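Local atomic coordinates of aminopeptidase (Aneurinibacillus sp. AM-1, PDB entry 5IB9), a protein that probably cleaves amino-terminal residues from peptides as a zinc-dependent exopeptidase, and carries a protease-associated domain beside its catalytic domain. Residues Ile9-Tyr19 / Ile380-Asp390; Val93-Gly103 / Lys111-Arg122. All blocks are in the same frame, centred on the assembly; numbering follows the deposited sequence.

Contact 1 of 2, residues Ile9-Tyr19 / Ile380-Asp390; sequences ITKRTDAENMY and ISKEKLDNVAD. With ZN (zinc ion), chain E; ZN (zinc ion), chain D; ZN (zinc ion), chain F.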
loop_
_atom_site.group_PDB
_atom_site.type_symbol
_atom_site.label_atom_id
_atom_site.label_comp_id
_atom_site.label_asym_id
_atom_site.label_seq_id
_atom_site.Cartn_x
_atom_site.Cartn_y
_atom_site.Cartn_z
ATOM N N ILE A 9 12.165 27.938 22.999
ATOM C CA ILE A 9 11.612 26.590 23.211
ATOM C C ILE A 9 11.669 26.184 24.696
ATOM O O ILE A 9 10.693 25.798 25.279
ATOM C CB ILE A 9 12.465 25.577 22.413
ATOM C CG1 ILE A 9 12.527 25.935 20.894
ATOM C CG2 ILE A 9 12.041 24.164 22.740
ATOM C CD1 ILE A 9 11.117 25.943 20.288
ATOM N N THR A 10 12.841 26.418 25.358
ATOM C CA THR A 10 13.001 25.868 26.706
ATOM C C THR A 10 12.181 26.602 27.778
ATOM O O THR A 10 11.914 25.998 28.813
ATOM C CB THR A 10 14.504 25.813 27.132
ATOM O OG1 THR A 10 15.019 27.140 27.127
ATOM C CG2 THR A 10 15.328 25.034 26.042
ATOM N N LYS A 11 11.828 27.857 27.484
ATOM C CA LYS A 11 10.963 28.522 28.465
ATOM C C LYS A 11 9.492 28.098 28.385
ATOM O O LYS A 11 8.672 28.437 29.257
ATOM C CB LYS A 11 10.991 29.991 28.266
ATOM C CG LYS A 11 10.266 30.541 27.032
ATOM C CD LYS A 11 10.386 32.100 27.054
ATOM C CE LYS A 11 9.884 32.748 25.834
ATOM N NZ LYS A 11 10.003 34.251 25.994
ATOM N N ARG A 12 9.123 27.380 27.341
ATOM C CA ARG A 12 7.749 27.014 27.051
ATOM C C ARG A 12 7.450 25.530 27.171
ATOM O O ARG A 12 6.280 25.157 27.160
ATOM C CB ARG A 12 7.428 27.407 25.592
ATOM C CG ARG A 12 7.492 28.860 25.339
ATOM C CD ARG A 12 6.749 29.169 24.045
ATOM N NE ARG A 12 6.421 30.598 24.066
ATOM C CZ ARG A 12 7.290 31.523 23.719
ATOM N NH1 ARG A 12 8.502 31.237 23.324
ATOM N NH2 ARG A 12 6.946 32.852 23.761
ATOM N N THR A 13 8.433 24.609 27.244
ATOM C CA THR A 13 8.064 23.199 27.296
ATOM C C THR A 13 7.494 22.739 28.642
ATOM O O THR A 13 8.150 22.731 29.708
ATOM C CB THR A 13 9.375 22.397 27.047
ATOM O OG1 THR A 13 10.436 22.976 27.889
ATOM C CG2 THR A 13 9.855 22.446 25.538
ATOM N N ASP A 14 6.204 22.432 28.625
ATOM C CA ASP A 14 5.473 22.243 29.856
ATOM C C ASP A 14 5.401 20.789 30.123
ATOM O O ASP A 14 4.692 20.019 29.388
ATOM C CB ASP A 14 4.133 22.918 29.683
ATOM C CG ASP A 14 3.251 22.870 30.941
ATOM O OD1 ASP A 14 3.263 21.883 31.674
ATOM O OD2 ASP A 14 2.553 23.925 31.030
ATOM N N ALA A 15 6.091 20.354 31.159
ATOM C CA ALA A 15 6.136 18.960 31.451
ATOM C C ALA A 15 4.829 18.439 32.096
ATOM O O ALA A 15 4.592 17.217 32.050
ATOM C CB ALA A 15 7.354 18.637 32.361
ATOM N N GLU A 16 4.049 19.327 32.736
ATOM C CA GLU A 16 2.730 18.899 33.221
ATOM C C GLU A 16 1.776 18.538 32.044
ATOM O O GLU A 16 1.077 17.545 32.183
ATOM C CB GLU A 16 2.168 19.981 34.126
ATOM C CG GLU A 16 2.936 20.040 35.476
ATOM C CD GLU A 16 4.368 20.712 35.415
ATOM O OE1 GLU A 16 5.296 20.244 36.148
ATOM O OE2 GLU A 16 4.586 21.735 34.694
ATOM N N ASN A 17 1.819 19.304 30.978
ATOM C CA ASN A 17 1.001 19.009 29.767
ATOM C C ASN A 17 1.394 17.582 29.342
ATOM O O ASN A 17 0.547 16.736 28.997
ATOM C CB ASN A 17 1.259 19.993 28.674
ATOM C CG ASN A 17 0.693 21.349 28.926
ATOM O OD1 ASN A 17 -0.138 21.549 29.861
ATOM N ND2 ASN A 17 1.022 22.284 28.021
ATOM N N MET A 18 2.724 17.347 29.258
ATOM C CA MET A 18 3.135 16.054 28.721
ATOM C C MET A 18 2.774 14.898 29.572
ATOM O O MET A 18 2.338 13.855 29.143
ATOM C CB MET A 18 4.667 16.038 28.443
ATOM C CG MET A 18 4.946 17.037 27.330
ATOM S SD MET A 18 6.725 17.062 26.785
ATOM C CE MET A 18 7.503 17.914 28.134
ATOM N N TYR A 19 2.955 15.063 30.899
ATOM C CA TYR A 19 2.539 14.013 31.795
ATOM C C TYR A 19 0.983 13.778 31.698
ATOM O O TYR A 19 0.567 12.648 31.674
ATOM C CB TYR A 19 2.869 14.479 33.269
ATOM C CG TYR A 19 2.613 13.469 34.342
ATOM C CD1 TYR A 19 3.516 12.447 34.676
ATOM C CD2 TYR A 19 1.365 13.528 35.000
ATOM C CE1 TYR A 19 3.206 11.496 35.747
ATOM C CE2 TYR A 19 1.039 12.593 36.008
ATOM C CZ TYR A 19 1.946 11.597 36.341
ATOM O OH TYR A 19 1.557 10.690 37.349
ATOM N N ILE A 380 7.134 7.117 34.475
ATOM C CA ILE A 380 7.480 8.291 33.710
ATOM C C ILE A 380 8.187 9.402 34.526
ATOM O O ILE A 380 7.796 9.758 35.680
ATOM C CB ILE A 380 6.209 8.855 33.013
ATOM C CG1 ILE A 380 5.626 7.741 32.102
ATOM C CG2 ILE A 380 6.561 10.230 32.340
ATOM C CD1 ILE A 380 6.507 7.472 30.807
ATOM N N SER A 381 9.261 9.937 33.912
ATOM C CA SER A 381 9.990 11.054 34.433
ATOM C C SER A 381 9.646 12.347 33.664
ATOM O O SER A 381 9.980 12.486 32.455
ATOM C CB SER A 381 11.503 10.765 34.282
ATOM O OG SER A 381 12.144 12.024 34.539
ATOM N N LYS A 382 9.043 13.333 34.345
ATOM C CA LYS A 382 8.799 14.629 33.765
ATOM C C LYS A 382 10.095 15.316 33.323
ATOM O O LYS A 382 10.151 16.023 32.308
ATOM C CB LYS A 382 8.050 15.507 34.719
ATOM C CG LYS A 382 6.625 14.979 34.970
ATOM C CD LYS A 382 6.086 15.654 36.230
ATOM C CE LYS A 382 5.615 17.046 35.938
ATOM N NZ LYS A 382 4.593 17.419 37.092
ATOM N N GLU A 383 11.169 15.119 34.141
ATOM C CA GLU A 383 12.397 15.784 33.764
ATOM C C GLU A 383 12.956 15.285 32.424
ATOM O O GLU A 383 13.484 16.105 31.642
ATOM C CB GLU A 383 13.416 15.545 34.891
ATOM C CG GLU A 383 14.789 16.207 34.764
ATOM C CD GLU A 383 15.671 15.851 35.951
ATOM O OE1 GLU A 383 15.312 16.475 36.973
ATOM O OE2 GLU A 383 16.507 14.984 35.842
ATOM N N LYS A 384 12.860 13.984 32.209
ATOM C CA LYS A 384 13.317 13.350 30.943
ATOM C C LYS A 384 12.436 13.897 29.832
ATOM O O LYS A 384 12.955 14.243 28.761
ATOM C CB LYS A 384 13.331 11.842 30.980
ATOM C CG LYS A 384 14.440 11.357 31.947
ATOM C CD LYS A 384 14.527 9.863 31.846
ATOM C CE LYS A 384 15.667 9.365 31.065
ATOM N NZ LYS A 384 16.088 8.060 31.592
ATOM N N LEU A 385 11.114 13.868 29.981
ATOM C CA LEU A 385 10.242 14.348 28.926
ATOM C C LEU A 385 10.593 15.786 28.597
ATOM O O LEU A 385 10.682 16.171 27.410
ATOM C CB LEU A 385 8.764 14.364 29.407
ATOM C CG LEU A 385 8.134 13.000 29.578
ATOM C CD1 LEU A 385 6.774 13.246 30.269
ATOM C CD2 LEU A 385 7.915 12.204 28.290
ATOM N N ASP A 386 10.795 16.675 29.595
ATOM C CA ASP A 386 11.124 18.012 29.354
ATOM C C ASP A 386 12.476 18.136 28.601
ATOM O O ASP A 386 12.618 19.028 27.745
ATOM C CB ASP A 386 11.207 18.813 30.698
ATOM C CG ASP A 386 11.435 20.323 30.463
ATOM O OD1 ASP A 386 10.507 21.066 30.084
ATOM O OD2 ASP A 386 12.668 20.825 30.610
ATOM N N ASN A 387 13.472 17.300 28.968
ATOM C CA ASN A 387 14.759 17.435 28.347
ATOM C C ASN A 387 14.657 17.035 26.881
ATOM O O ASN A 387 15.287 17.687 26.052
ATOM C CB ASN A 387 15.694 16.458 29.064
ATOM C CG ASN A 387 17.124 16.486 28.453
ATOM O OD1 ASN A 387 17.760 17.564 28.420
ATOM N ND2 ASN A 387 17.539 15.421 27.927
ATOM N N VAL A 388 13.880 15.982 26.582
ATOM C CA VAL A 388 13.743 15.579 25.161
ATOM C C VAL A 388 13.019 16.661 24.394
ATOM O O VAL A 388 13.369 17.036 23.246
ATOM C CB VAL A 388 13.082 14.221 25.033
ATOM C CG1 VAL A 388 12.758 13.875 23.511
ATOM C CG2 VAL A 388 14.002 13.220 25.649
ATOM N N ALA A 389 11.950 17.202 24.973
ATOM C CA ALA A 389 11.280 18.273 24.296
ATOM C C ALA A 389 12.216 19.476 24.114
ATOM O O ALA A 389 12.188 20.095 23.021
ATOM C CB ALA A 389 10.031 18.676 25.179
ATOM N N ASP A 390 13.057 19.825 25.126
ATOM C CA ASP A 390 13.959 20.978 24.878
ATOM C C ASP A 390 14.925 20.684 23.762
ATOM O O ASP A 390 15.213 21.529 22.946
ATOM C CB ASP A 390 14.728 21.230 26.211
ATOM C CG ASP A 390 13.894 21.789 27.264
ATOM O OD1 ASP A 390 12.839 22.345 27.019
ATOM O OD2 ASP A 390 14.347 21.647 28.418
HETATM ZN ZN ZN E . 10.225 23.021 30.042
HETATM ZN ZN ZN D . 13.514 22.301 30.058
HETATM ZN ZN ZN F . 16.245 15.774 38.545
HETATM O O HOH W 1 12.247 23.621 30.161
HETATM O O HOH W 2 9.700 25.187 30.175
HETATM O O HOH W 3 14.881 22.411 31.647
HETATM O O HOH W 4 15.507 23.308 30.939
HETATM O O HOH W 5 9.936 22.990 32.087
HETATM O O HOH W 6 15.583 16.861 39.857
#
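Thr13 and Asp386 meet at a zinc ion (chain E) that joins the loop between helices 6-10 and 15-25 to helix 382-400. Thr13 chelates the metal through both O and OG1, the latter at 2.2 Å. Its chi1 of 46° sets the hydroxyl between the backbone N and the carbonyl carbon, swinging OG1 round to the side of its own carbonyl. From the helix, Asp386 OD1 adds a bond of 2.0 Å to this zinc, and three waters complete the six ligands. The other oxygen of the same carboxylate, Asp386 OD2, binds a second zinc (chain D) together with Asp390 OD2, one helical turn further on. Water 1 bridges the two metals and also donates a hydrogen bond to Thr10 O.

One direct hydrogen bond supports this site: Thr13 OG1 gives its proton to the syn lone pair of Asp390 OD1 at 2.6 Å. The metal probably polarises the hydroxyl and strengthens the bond. Asp14 is the N-cap of helix 15-25, its OD1 accepting from Asn17 N.

Further along, a salt bridge ties Glu16 OE1 to Lys382 NZ at 3.1 Å, though as a hydrogen bond it is weak. The two side chains cross at about a right angle.

Apolar contacts fill the angle of 111° between helix segments 15-19 and 382-390. Met18 CB rests on Leu385 CD1 at 3.9 Å, while a bend at chi3 (-74°) carries Met18 CE over Leu385 O and to within 4.0 Å of Ala389 CB. Ala15 CB sits against Lys382 CB, and Tyr19 CD1 touches Lys382 CG at 4.0 Å.

The whole is a carboxylate-bridged dinuclear zinc site with a shared water, distinct from the inhibitor-binding zinc pair at Asp240, and it pins the N-terminal region to the C-terminal helix of the M28 peptidase domain.

Contact 2 of 2, residues Val93-Gly103 / Lys111-Arg122; sequences VTAELVYVGLG and KDLNGKIALIQR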
loop_
_atom_site.group_PDB
_atom_site.type_symbol
_atom_site.label_atom_id
_atom_site.label_comp_id
_atom_site.label_asym_id
_atom_site.label_seq_id
_atom_site.Cartn_x
_atom_site.Cartn_y
_atom_site.Cartn_z
ATOM N N VAL A 93 -1.773 -31.271 13.107
ATOM C CA VAL A 93 -0.931 -32.190 12.367
ATOM C C VAL A 93 -0.055 -32.994 13.331
ATOM O O VAL A 93 0.520 -32.463 14.277
ATOM C CB VAL A 93 -0.113 -31.454 11.270
ATOM C CG1 VAL A 93 0.644 -30.295 11.868
ATOM C CG2 VAL A 93 0.832 -32.410 10.558
ATOM N N THR A 94 -0.056 -34.310 13.107
ATOM C CA THR A 94 0.808 -35.248 13.827
ATOM C C THR A 94 1.633 -35.878 12.748
ATOM O O THR A 94 1.073 -36.452 11.792
ATOM C CB THR A 94 -0.039 -36.330 14.560
ATOM O OG1 THR A 94 -0.601 -35.729 15.725
ATOM C CG2 THR A 94 0.827 -37.575 15.002
ATOM N N ALA A 95 2.971 -35.742 12.845
ATOM C CA ALA A 95 3.829 -36.220 11.776
ATOM C C ALA A 95 5.270 -36.242 12.176
ATOM O O ALA A 95 5.606 -35.788 13.252
ATOM C CB ALA A 95 3.684 -35.406 10.512
ATOM N N GLU A 96 6.111 -36.813 11.303
ATOM C CA GLU A 96 7.544 -36.894 11.601
ATOM C C GLU A 96 8.151 -35.480 11.691
ATOM O O GLU A 96 7.770 -34.603 10.932
ATOM C CB GLU A 96 8.290 -37.665 10.521
ATOM C CG GLU A 96 9.699 -37.971 10.994
ATOM C CD GLU A 96 10.545 -38.609 9.932
ATOM O OE1 GLU A 96 10.066 -38.915 8.820
ATOM O OE2 GLU A 96 11.721 -38.832 10.216
ATOM N N LEU A 97 9.017 -35.291 12.664
ATOM C CA LEU A 97 9.807 -34.037 12.858
ATOM C C LEU A 97 11.140 -34.116 12.180
ATOM O O LEU A 97 11.899 -35.061 12.405
ATOM C CB LEU A 97 9.908 -33.787 14.378
ATOM C CG LEU A 97 10.594 -32.476 14.758
ATOM C CD1 LEU A 97 9.585 -31.335 14.454
ATOM C CD2 LEU A 97 10.996 -32.514 16.268
ATOM N N VAL A 98 11.469 -33.107 11.362
ATOM C CA VAL A 98 12.670 -33.111 10.530
ATOM C C VAL A 98 13.412 -31.825 10.792
ATOM O O VAL A 98 12.845 -30.712 10.579
ATOM C CB VAL A 98 12.383 -33.205 8.976
ATOM C CG1 VAL A 98 13.683 -33.300 8.202
ATOM C CG2 VAL A 98 11.486 -34.396 8.685
ATOM N N TYR A 99 14.654 -31.983 11.226
ATOM C CA TYR A 99 15.552 -30.830 11.445
ATOM C C TYR A 99 16.084 -30.294 10.143
ATOM O O TYR A 99 16.699 -31.021 9.345
ATOM C CB TYR A 99 16.696 -31.229 12.365
ATOM C CG TYR A 99 17.783 -30.202 12.543
ATOM C CD1 TYR A 99 17.494 -28.936 13.101
ATOM C CD2 TYR A 99 19.080 -30.473 12.128
ATOM C CE1 TYR A 99 18.493 -27.971 13.283
ATOM C CE2 TYR A 99 20.100 -29.533 12.307
ATOM C CZ TYR A 99 19.796 -28.284 12.892
ATOM O OH TYR A 99 20.810 -27.377 13.054
ATOM N N VAL A 100 15.851 -28.994 9.903
ATOM C CA VAL A 100 16.331 -28.404 8.649
ATOM C C VAL A 100 17.210 -27.188 8.886
ATOM O O VAL A 100 17.181 -26.249 8.085
ATOM C CB VAL A 100 15.213 -28.046 7.661
ATOM C CG1 VAL A 100 14.472 -29.313 7.185
ATOM C CG2 VAL A 100 14.263 -27.037 8.293
ATOM N N GLY A 101 17.972 -27.199 9.980
ATOM C CA GLY A 101 18.995 -26.159 10.156
ATOM C C GLY A 101 18.336 -24.820 10.381
ATOM O O GLY A 101 17.411 -24.728 11.172
ATOM N N LEU A 102 18.867 -23.773 9.746
ATOM C CA LEU A 102 18.294 -22.397 9.862
ATOM C C LEU A 102 17.106 -22.165 8.911
ATOM O O LEU A 102 16.467 -21.109 8.955
ATOM C CB LEU A 102 19.367 -21.311 9.617
ATOM C CG LEU A 102 20.489 -20.897 10.571
ATOM C CD1 LEU A 102 20.204 -21.082 12.085
ATOM C CD2 LEU A 102 21.860 -21.502 10.117
ATOM N N GLY A 103 16.824 -23.136 8.044
ATOM C CA GLY A 103 15.675 -23.062 7.145
ATOM C C GLY A 103 15.821 -22.208 5.882
ATOM O O GLY A 103 14.806 -21.843 5.276
ATOM N N LYS A 111 16.138 -32.059 1.919
ATOM C CA LYS A 111 15.332 -32.916 2.804
ATOM C C LYS A 111 13.925 -33.213 2.293
ATOM O O LYS A 111 13.367 -32.480 1.450
ATOM C CB LYS A 111 15.263 -32.341 4.223
ATOM C CG LYS A 111 16.470 -32.642 5.091
ATOM C CD LYS A 111 17.407 -31.445 5.144
ATOM C CE LYS A 111 18.815 -31.856 5.566
ATOM N NZ LYS A 111 19.540 -30.747 6.258
ATOM N N ASP A 112 13.357 -34.299 2.808
ATOM C CA ASP A 112 11.967 -34.643 2.507
ATOM C C ASP A 112 11.008 -34.160 3.615
ATOM O O ASP A 112 10.973 -34.729 4.732
ATOM C CB ASP A 112 11.814 -36.151 2.246
ATOM C CG ASP A 112 10.358 -36.574 2.021
ATOM O OD1 ASP A 112 10.035 -37.738 2.364
ATOM O OD2 ASP A 112 9.544 -35.755 1.501
ATOM N N LEU A 113 10.245 -33.111 3.298
ATOM C CA LEU A 113 9.354 -32.463 4.263
ATOM C C LEU A 113 7.895 -32.703 4.013
ATOM O O LEU A 113 7.077 -32.356 4.849
ATOM C CB LEU A 113 9.610 -30.950 4.307
ATOM C CG LEU A 113 11.018 -30.492 4.666
ATOM C CD1 LEU A 113 11.097 -28.994 4.734
ATOM C CD2 LEU A 113 11.373 -31.064 6.002
ATOM N N ASN A 114 7.546 -33.301 2.867
ATOM C CA ASN A 114 6.147 -33.357 2.502
ATOM C C ASN A 114 5.324 -34.100 3.558
ATOM O O ASN A 114 5.581 -35.275 3.864
ATOM C CB ASN A 114 5.968 -33.939 1.075
ATOM C CG ASN A 114 4.479 -34.170 0.695
ATOM O OD1 ASN A 114 3.630 -33.250 0.721
ATOM N ND2 ASN A 114 4.161 -35.424 0.348
ATOM N N GLY A 115 4.368 -33.405 4.177
ATOM C CA GLY A 115 3.532 -34.055 5.178
ATOM C C GLY A 115 4.142 -34.005 6.577
ATOM O O GLY A 115 3.484 -34.372 7.543
ATOM N N LYS A 116 5.341 -33.444 6.689
ATOM C CA LYS A 116 6.092 -33.485 7.939
ATOM C C LYS A 116 6.178 -32.130 8.656
ATOM O O LYS A 116 5.646 -31.133 8.161
ATOM C CB LYS A 116 7.465 -34.018 7.594
ATOM C CG LYS A 116 7.388 -35.550 7.131
ATOM C CD LYS A 116 8.752 -36.047 6.645
ATOM C CE LYS A 116 8.607 -37.431 5.995
ATOM N NZ LYS A 116 7.770 -38.407 6.826
ATOM N N ILE A 117 6.829 -32.095 9.837
ATOM C CA ILE A 117 6.874 -30.853 10.623
ATOM C C ILE A 117 8.320 -30.459 10.610
ATOM O O ILE A 117 9.178 -31.320 10.876
ATOM C CB ILE A 117 6.396 -31.087 12.073
ATOM C CG1 ILE A 117 4.916 -31.450 12.062
ATOM C CG2 ILE A 117 6.602 -29.849 12.917
ATOM C CD1 ILE A 117 4.477 -32.062 13.392
ATOM N N ALA A 118 8.660 -29.203 10.239
ATOM C CA ALA A 118 10.049 -28.792 10.221
ATOM C C ALA A 118 10.490 -28.232 11.561
ATOM O O ALA A 118 9.745 -27.499 12.157
ATOM C CB ALA A 118 10.274 -27.760 9.155
ATOM N N LEU A 119 11.677 -28.621 12.036
ATOM C CA LEU A 119 12.295 -28.017 13.210
ATOM C C LEU A 119 13.377 -27.112 12.694
ATOM O O LEU A 119 14.252 -27.545 11.932
ATOM C CB LEU A 119 12.959 -29.104 14.061
ATOM C CG LEU A 119 13.518 -28.584 15.406
ATOM C CD1 LEU A 119 12.468 -28.178 16.471
ATOM C CD2 LEU A 119 14.430 -29.692 16.000
ATOM N N ILE A 120 13.325 -25.840 13.118
ATOM C CA ILE A 120 14.158 -24.848 12.492
ATOM C C ILE A 120 14.667 -23.983 13.611
ATOM O O ILE A 120 13.904 -23.642 14.556
ATOM C CB ILE A 120 13.342 -23.904 11.563
ATOM C CG1 ILE A 120 12.575 -24.677 10.482
ATOM C CG2 ILE A 120 14.298 -22.910 10.924
ATOM C CD1 ILE A 120 11.781 -23.778 9.457
ATOM N N GLN A 121 15.955 -23.665 13.488
ATOM C CA GLN A 121 16.685 -22.915 14.481
ATOM C C GLN A 121 16.553 -21.437 14.098
ATOM O O GLN A 121 16.725 -21.079 12.921
ATOM C CB GLN A 121 18.163 -23.305 14.453
ATOM C CG GLN A 121 19.074 -22.283 15.117
ATOM C CD GLN A 121 20.388 -22.883 15.616
ATOM O OE1 GLN A 121 20.565 -23.077 16.841
ATOM N NE2 GLN A 121 21.297 -23.180 14.687
ATOM N N ARG A 122 16.253 -20.616 15.102
ATOM C CA ARG A 122 16.221 -19.139 14.926
ATOM C C ARG A 122 17.574 -18.655 14.436
ATOM O O ARG A 122 18.622 -19.106 14.937
ATOM C CB ARG A 122 15.888 -18.465 16.260
ATOM C CG ARG A 122 15.872 -16.898 16.211
ATOM C CD ARG A 122 15.222 -16.366 17.462
ATOM N NE ARG A 122 15.361 -14.910 17.600
ATOM C CZ ARG A 122 14.977 -14.226 18.671
ATOM N NH1 ARG A 122 15.168 -12.912 18.703
ATOM N NH2 ARG A 122 14.391 -14.832 19.705
HETATM O O HOH W 7 5.189 -38.082 8.806
#
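Lys116 leans on Glu96 where strand 117-121 begins to pair in parallel with strand 91-99 in the PA domain; helix 105-109 lies between them in the chain. The two side chains run alongside each other, pointing the same way. Lys116 CB packs 3.4 Å from Glu96 O, CG lies near Glu96 CB, and CD brushes Val98 CG2 at 3.8 Å. CE then passes Glu96 OE1, and a bend at chi4 (-47°) brings NZ to 3.1 Å from that oxygen, a salt bridge on its anti lone pair. Water 7 takes a hydrogen bond from Glu96 N and a weak one from NZ. A methionine here would probably leave the Glu96 carboxylate without its charge partner and water 7 without its weak bond from NZ.

The backbone ladder starts at Ile117 N to Glu96 O and continues through Val98 and Leu119 to Val100 N. Leu97 CD1 meets Ile117 CG2 at 3.7 Å on one face, beside helix 171-182. On the other, Val100 CG1 and Leu113 CD2 touch tip to tip, and Val100 CG2 presses on Ile120 CG1. Past the strand, Gly101 sends its N over the centre of the Tyr99 ring, and its O accepts from Gln121 N at 2.9 Å.

The two contacts belong to different domains and lie on opposite sides of the chain's centre, with their own centres about 53 Å apart and their nearest atoms about 25 Å apart. Contact 1 joins the N-terminal region to the last helix, 382-400, with 360 residues between its segments, and contact 2 is nested within that loop, its strands separated by one short helix. Strand 187-210 connects the regions, pairing with strand 91-99 in the PA domain and with strand 263-269 in the peptidase domain. The bound inhibitor lies between, about 12 Å from the side chain of Ile380 and about 9 Å from that of Arg122, so the PA domain probably borders the peptidase domain's active site.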